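Local coordinates for putative sugar binding protein (Bacteroides vulgatus ATCC 8482, PDB 3KEZ) that probably binds sugars or other nutrients at the outer membrane, as a calcium-binding member of the SusD family, at residues G135-K140 against D401-G406; A126-T131 against M199-R204. All coordinates share one frame; numbering follows the deposited sequence.

Contact 1. Residues G135-K140 against D401-G406; sequences GYPYLK and DVIRNG. With EDO (1,2-ethanediol), chain E.
P137 and R404 bring the two backbones nearest, with P137 CA and R404 CA 5.4 Å apart, and no direct hydrogen bond crosses between 135-140 and 401-406. A water spans the gap instead. It accepts from L139 N at 2.9 Å and donates to R404 O at 3.1 Å. The remaining contact is mostly apolar. P137 directs its CB toward 401-406, and its CG meets I403 CG2 at 3.7 Å. CG2 is the I403 branch anti to the backbone N. I403 also packs on V409. P137 CB lies near R404 CA, and L139 CD1 comes within 3.6 Å of R404 O. The bridged carbonyl therefore has a methyl group beside it as well.

The 401-406 segment closes helix 398-403 with a Schellman motif. G406 N bonds I403 O, M407 N bonds V402 O, and G406 takes the positive phi of the C-prime position. Just before this end, R404 turns its side chain away from P137. It grips D401 side-on, and both nitrogens share one oxygen: R404 NE reaches D401 OD1 at 2.9 Å, nearly in the guanidinium plane, while R404 NH2 comes from above the carboxylate plane. E346 takes NH1 of R404, and R388 bridges to D401 OD2. These charges thus pair within a buried network.

The 135-140 segment follows the end of helix 109-134, and Y136 packs against K140 within it. K140 NZ stands 3.3 Å above the plane of the Y136 ring, over its centre, in a cation-pi arrangement, and also bonds W433 O. Y136 N donates to O2 of an ethanediol, probably from the crystallisation liquor, at 3.0 Å. An alanine at Y136 would remove the ring and would probably leave the K140 ammonium group without its aromatic partner, with a gap opened beside S145, L439 and P457.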
loop_
_atom_site.group_PDB
_atom_site.type_symbol
_atom_site.label_atom_id
_atom_site.label_comp_id
_atom_site.label_asym_id
_atom_site.label_seq_id
_atom_site.Cartn_x
_atom_site.Cartn_y
_atom_site.Cartn_z
ATOM N N GLY A 135 13.989 6.065 1.405
ATOM C CA GLY A 135 15.026 5.515 2.286
ATOM C C GLY A 135 15.197 4.013 2.162
ATOM O O GLY A 135 14.232 3.279 1.940
ATOM N N TYR A 136 16.441 3.545 2.294
ATOM C CA TYR A 136 16.723 2.114 2.286
ATOM C C TYR A 136 15.921 1.366 3.363
ATOM O O TYR A 136 15.646 1.903 4.432
ATOM C CB TYR A 136 18.230 1.857 2.454
ATOM C CG TYR A 136 18.995 2.227 1.237
ATOM C CD1 TYR A 136 18.758 1.595 0.041
ATOM C CD2 TYR A 136 19.971 3.185 1.278
ATOM C CE1 TYR A 136 19.477 1.929 -1.119
ATOM C CE2 TYR A 136 20.684 3.521 0.140
ATOM C CZ TYR A 136 20.428 2.900 -1.050
ATOM O OH TYR A 136 21.146 3.237 -2.177
ATOM N N PRO A 137 15.515 0.122 3.067
ATOM C CA PRO A 137 14.731 -0.688 4.024
ATOM C C PRO A 137 15.410 -0.807 5.368
ATOM O O PRO A 137 16.641 -0.958 5.444
ATOM C CB PRO A 137 14.677 -2.067 3.362
ATOM C CG PRO A 137 15.746 -2.048 2.339
ATOM C CD PRO A 137 15.918 -0.658 1.896
ATOM N N TYR A 138 14.597 -0.777 6.406
ATOM C CA TYR A 138 15.032 -0.818 7.788
ATOM C C TYR A 138 16.072 -1.912 8.021
ATOM O O TYR A 138 17.167 -1.633 8.526
ATOM C CB TYR A 138 13.829 -1.034 8.705
ATOM C CG TYR A 138 14.225 -0.984 10.150
ATOM C CD1 TYR A 138 14.690 -2.126 10.795
ATOM C CD2 TYR A 138 14.200 0.227 10.872
ATOM C CE1 TYR A 138 15.090 -2.088 12.101
ATOM C CE2 TYR A 138 14.612 0.266 12.180
ATOM C CZ TYR A 138 15.067 -0.899 12.782
ATOM O OH TYR A 138 15.499 -0.904 14.069
ATOM N N LEU A 139 15.747 -3.147 7.613
ATOM C CA LEU A 139 16.601 -4.283 7.920
ATOM C C LEU A 139 17.937 -4.324 7.182
ATOM O O LEU A 139 18.799 -5.121 7.533
ATOM C CB LEU A 139 15.849 -5.592 7.725
ATOM C CG LEU A 139 14.737 -5.770 8.704
ATOM C CD1 LEU A 139 13.915 -6.935 8.212
ATOM C CD2 LEU A 139 15.374 -6.003 10.153
ATOM N N LYS A 140 18.142 -3.456 6.206
ATOM C CA LYS A 140 19.479 -3.312 5.601
ATOM C C LYS A 140 20.550 -2.959 6.653
ATOM O O LYS A 140 21.657 -3.515 6.649
ATOM C CB LYS A 140 19.475 -2.249 4.495
ATOM C CG LYS A 140 20.799 -2.100 3.739
ATOM C CD LYS A 140 20.706 -1.124 2.567
ATOM C CE LYS A 140 21.993 -0.966 1.768
ATOM N NZ LYS A 140 21.940 0.224 0.861
ATOM N N ASP A 401 8.412 -6.102 -0.664
ATOM C CA ASP A 401 8.430 -7.382 0.046
ATOM C C ASP A 401 9.650 -8.233 -0.241
ATOM O O ASP A 401 10.124 -8.969 0.625
ATOM C CB ASP A 401 7.163 -8.187 -0.259
ATOM C CG ASP A 401 5.915 -7.557 0.328
ATOM O OD1 ASP A 401 6.018 -6.875 1.385
ATOM O OD2 ASP A 401 4.817 -7.731 -0.286
ATOM N N VAL A 402 10.144 -8.171 -1.464
ATOM C CA VAL A 402 11.404 -8.812 -1.764
ATOM C C VAL A 402 12.565 -8.050 -1.075
ATOM O O VAL A 402 13.374 -8.644 -0.299
ATOM C CB VAL A 402 11.625 -8.841 -3.288
ATOM C CG1 VAL A 402 12.963 -9.503 -3.606
ATOM C CG2 VAL A 402 10.486 -9.623 -3.959
ATOM N N ILE A 403 12.611 -6.752 -1.318
ATOM C CA ILE A 403 13.762 -5.932 -0.965
ATOM C C ILE A 403 13.918 -5.865 0.570
ATOM O O ILE A 403 15.034 -5.928 1.081
ATOM C CB ILE A 403 13.675 -4.520 -1.585
ATOM C CG1 ILE A 403 13.861 -4.556 -3.113
ATOM C CG2 ILE A 403 14.701 -3.572 -0.920
ATOM C CD1 ILE A 403 15.263 -5.086 -3.630
ATOM N N ARG A 404 12.798 -5.788 1.290
ATOM C CA ARG A 404 12.821 -5.596 2.744
ATOM C C ARG A 404 13.401 -6.785 3.463
ATOM O O ARG A 404 13.856 -6.696 4.620
ATOM C CB ARG A 404 11.410 -5.301 3.268
ATOM C CG ARG A 404 10.430 -6.477 3.324
ATOM C CD ARG A 404 9.056 -5.949 3.748
ATOM N NE ARG A 404 7.958 -6.876 3.484
ATOM C CZ ARG A 404 7.651 -7.955 4.213
ATOM N NH1 ARG A 404 8.425 -8.365 5.205
ATOM N NH2 ARG A 404 6.628 -8.709 3.839
ATOM N N ASN A 405 13.312 -7.935 2.797
ATOM C CA ASN A 405 13.808 -9.179 3.333
ATOM C C ASN A 405 15.226 -9.514 2.900
ATOM O O ASN A 405 15.693 -10.651 3.105
ATOM C CB ASN A 405 12.815 -10.300 2.979
ATOM C CG ASN A 405 11.570 -10.223 3.798
ATOM O OD1 ASN A 405 11.636 -10.278 5.026
ATOM N ND2 ASN A 405 10.427 -10.098 3.146
ATOM N N GLY A 406 15.933 -8.549 2.333
ATOM C CA GLY A 406 17.281 -8.793 1.821
ATOM C C GLY A 406 17.348 -9.794 0.681
ATOM O O GLY A 406 18.378 -10.455 0.448
HETATM C C1 EDO E . 20.490 6.792 1.991
HETATM O O1 EDO E . 21.006 7.037 3.310
HETATM C C2 EDO E . 18.961 6.665 1.930
HETATM O O2 EDO E . 18.358 5.747 2.868
HETATM O O HOH W 1 13.453 -3.999 6.025
#

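Contact 2. Residues A126-T131 against M199-R204; sequences ALFDLT and MTLLSR
F128 reaches across from helix 109-134 and meets R204 and L201 of helix 195-209. Its CE2 lies 4.0 Å from R204 CD, and R204 NH1 is equally close to that carbon. F128 CD2 meets L201 CD1 at 4.2 Å. Ring and guanidinium are neither stacked nor perpendicular, since their planes lie 47° apart. The two side chains cross at about a right angle. L201 fills in from within its own helix: its CD1 sits 3.6 Å above the guanidinium plane of R204, toward the rim. No hydrogen bond links the two segments.

Torsions explain the reach. F128 holds CG anti to its backbone N (chi1 178°), which sends the ring toward the other helix. In R204 the first two torsions, both extended, set CD beside F128 CE2; the bend at chi3 (-56°) then turns the guanidinium so that NH1 also comes beside that carbon.

The second shell fixes the polar end of R204. E339 forms a salt bridge with its NE, and H397 packs against the side chain. NH1 lies close to NH2 of R132, a pair of like charges. D129 OD1 bridges to R132 and lies 5.8 Å from R204 NH1, which may ease that repulsion. Y208 meets the F128 ring edge-to-face, and Y170 also packs on F128. S203 OG donates back to T200 O at 2.7 Å and is also bonded to N343.

The contact is buried in a helical core, consistent with the TPR-related fold of the SusD family. Helix 80-96 covers A126 and L130, and helix 166-183 covers L127, F128 and T131. Helix 212-229 backs M199, T200 and S203, and helix 337-350 supplies E339 and N343.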
loop_
_atom_site.group_PDB
_atom_site.type_symbol
_atom_site.label_atom_id
_atom_site.label_comp_id
_atom_site.label_asym_id
_atom_site.label_seq_id
_atom_site.Cartn_x
_atom_site.Cartn_y
_atom_site.Cartn_z
ATOM N N ALA A 126 1.357 7.887 5.937
ATOM C CA ALA A 126 2.020 8.802 4.991
ATOM C C ALA A 126 3.536 8.827 5.235
ATOM O O ALA A 126 4.327 8.816 4.271
ATOM C CB ALA A 126 1.417 10.213 5.079
ATOM N N LEU A 127 3.951 8.860 6.509
ATOM C CA LEU A 127 5.379 8.867 6.813
ATOM C C LEU A 127 5.995 7.497 6.450
ATOM O O LEU A 127 7.113 7.446 5.952
ATOM C CB LEU A 127 5.682 9.250 8.267
ATOM C CG LEU A 127 7.166 9.298 8.741
ATOM C CD1 LEU A 127 7.966 10.206 7.846
ATOM C CD2 LEU A 127 7.216 9.749 10.221
ATOM N N PHE A 128 5.250 6.409 6.631
ATOM C CA PHE A 128 5.728 5.074 6.199
ATOM C C PHE A 128 5.979 5.060 4.683
ATOM O O PHE A 128 7.035 4.599 4.226
ATOM C CB PHE A 128 4.748 3.977 6.628
ATOM C CG PHE A 128 5.142 2.581 6.191
ATOM C CD1 PHE A 128 6.316 1.998 6.623
ATOM C CD2 PHE A 128 4.290 1.819 5.380
ATOM C CE1 PHE A 128 6.633 0.680 6.265
ATOM C CE2 PHE A 128 4.618 0.546 5.009
ATOM C CZ PHE A 128 5.762 -0.038 5.467
ATOM N N ASP A 129 5.046 5.608 3.903
ATOM C CA ASP A 129 5.243 5.652 2.464
ATOM C C ASP A 129 6.445 6.513 2.088
ATOM O O ASP A 129 7.246 6.123 1.235
ATOM C CB ASP A 129 3.956 6.076 1.722
ATOM C CG ASP A 129 3.075 4.901 1.379
ATOM O OD1 ASP A 129 3.651 3.909 0.890
ATOM O OD2 ASP A 129 1.831 4.936 1.617
ATOM N N LEU A 130 6.605 7.672 2.715
ATOM C CA LEU A 130 7.775 8.492 2.414
ATOM C C LEU A 130 9.047 7.693 2.760
ATOM O O LEU A 130 10.005 7.713 2.024
ATOM C CB LEU A 130 7.770 9.838 3.166
ATOM C CG LEU A 130 6.867 10.978 2.664
ATOM C CD1 LEU A 130 6.700 12.032 3.759
ATOM C CD2 LEU A 130 7.445 11.616 1.422
ATOM N N THR A 131 9.032 6.980 3.865
ATOM C CA THR A 131 10.244 6.314 4.338
ATOM C C THR A 131 10.623 5.146 3.440
ATOM O O THR A 131 11.779 4.966 3.119
ATOM C CB THR A 131 10.050 5.884 5.812
ATOM O OG1 THR A 131 9.789 7.049 6.613
ATOM C CG2 THR A 131 11.307 5.154 6.362
HETATM N N MSE A 199 -4.563 -1.463 12.422
HETATM C CA MSE A 199 -3.845 -2.617 12.991
HETATM C C MSE A 199 -3.154 -3.441 11.885
HETATM O O MSE A 199 -2.045 -3.936 12.055
HETATM C CB MSE A 199 -4.765 -3.512 13.792
HETATM C CG MSE A 199 -5.198 -2.996 15.073
HETATM SE SE MSE A 199 -6.089 -4.406 16.086
HETATM C CE MSE A 199 -6.426 -3.399 17.738
ATOM N N THR A 200 -3.830 -3.610 10.756
ATOM C CA THR A 200 -3.252 -4.356 9.636
ATOM C C THR A 200 -2.025 -3.633 9.101
ATOM O O THR A 200 -0.980 -4.251 8.940
ATOM C CB THR A 200 -4.275 -4.588 8.521
ATOM O OG1 THR A 200 -5.365 -5.333 9.046
ATOM C CG2 THR A 200 -3.686 -5.336 7.362
ATOM N N LEU A 201 -2.117 -2.318 8.908
ATOM C CA LEU A 201 -0.952 -1.523 8.413
ATOM C C LEU A 201 0.164 -1.625 9.448
ATOM O O LEU A 201 1.299 -1.900 9.100
ATOM C CB LEU A 201 -1.295 -0.066 8.161
ATOM C CG LEU A 201 -0.217 0.879 7.630
ATOM C CD1 LEU A 201 0.497 0.245 6.424
ATOM C CD2 LEU A 201 -0.807 2.254 7.267
ATOM N N LEU A 202 -0.191 -1.491 10.727
ATOM C CA LEU A 202 0.826 -1.507 11.776
ATOM C C LEU A 202 1.558 -2.874 11.770
ATOM O O LEU A 202 2.774 -2.902 11.913
ATOM C CB LEU A 202 0.239 -1.188 13.153
ATOM C CG LEU A 202 1.233 -1.273 14.323
ATOM C CD1 LEU A 202 2.554 -0.519 14.014
ATOM C CD2 LEU A 202 0.593 -0.762 15.598
ATOM N N SER A 203 0.814 -3.963 11.550
ATOM C CA SER A 203 1.428 -5.280 11.404
ATOM C C SER A 203 2.416 -5.349 10.258
ATOM O O SER A 203 3.464 -5.954 10.377
ATOM C CB SER A 203 0.370 -6.430 11.312
ATOM O OG SER A 203 -0.212 -6.557 10.018
ATOM N N ARG A 204 2.084 -4.712 9.147
ATOM C CA ARG A 204 3.017 -4.617 8.028
ATOM C C ARG A 204 4.260 -3.853 8.442
ATOM O O ARG A 204 5.401 -4.273 8.148
ATOM C CB ARG A 204 2.329 -3.934 6.809
ATOM C CG ARG A 204 3.199 -4.009 5.534
ATOM C CD ARG A 204 2.800 -2.969 4.529
ATOM N NE ARG A 204 1.404 -3.041 4.170
ATOM C CZ ARG A 204 0.762 -2.083 3.508
ATOM N NH1 ARG A 204 1.380 -0.977 3.160
ATOM N NH2 ARG A 204 -0.507 -2.207 3.206
#

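The centres of contacts 1 and 2 lie 14 Å apart. Their segments alternate along the chain, in the order 126-131, 135-140, 199-204 and 401-406. Helix 109-134 carries the first segment and runs almost directly into 135-140, so neighbouring pieces of chain serve both contacts. Contact 2 joins two helices of the N-terminal family region, while contact 1 ties that region to the later SusD region. They share neighbours: Y208 meets F128 as well as D401 and R404, and Y170 meets F128 and Y138. Helix 337-350 pairs with both arginines through E339 and E346. The two sequence regions thus pack as one helical body, away from the calcium site.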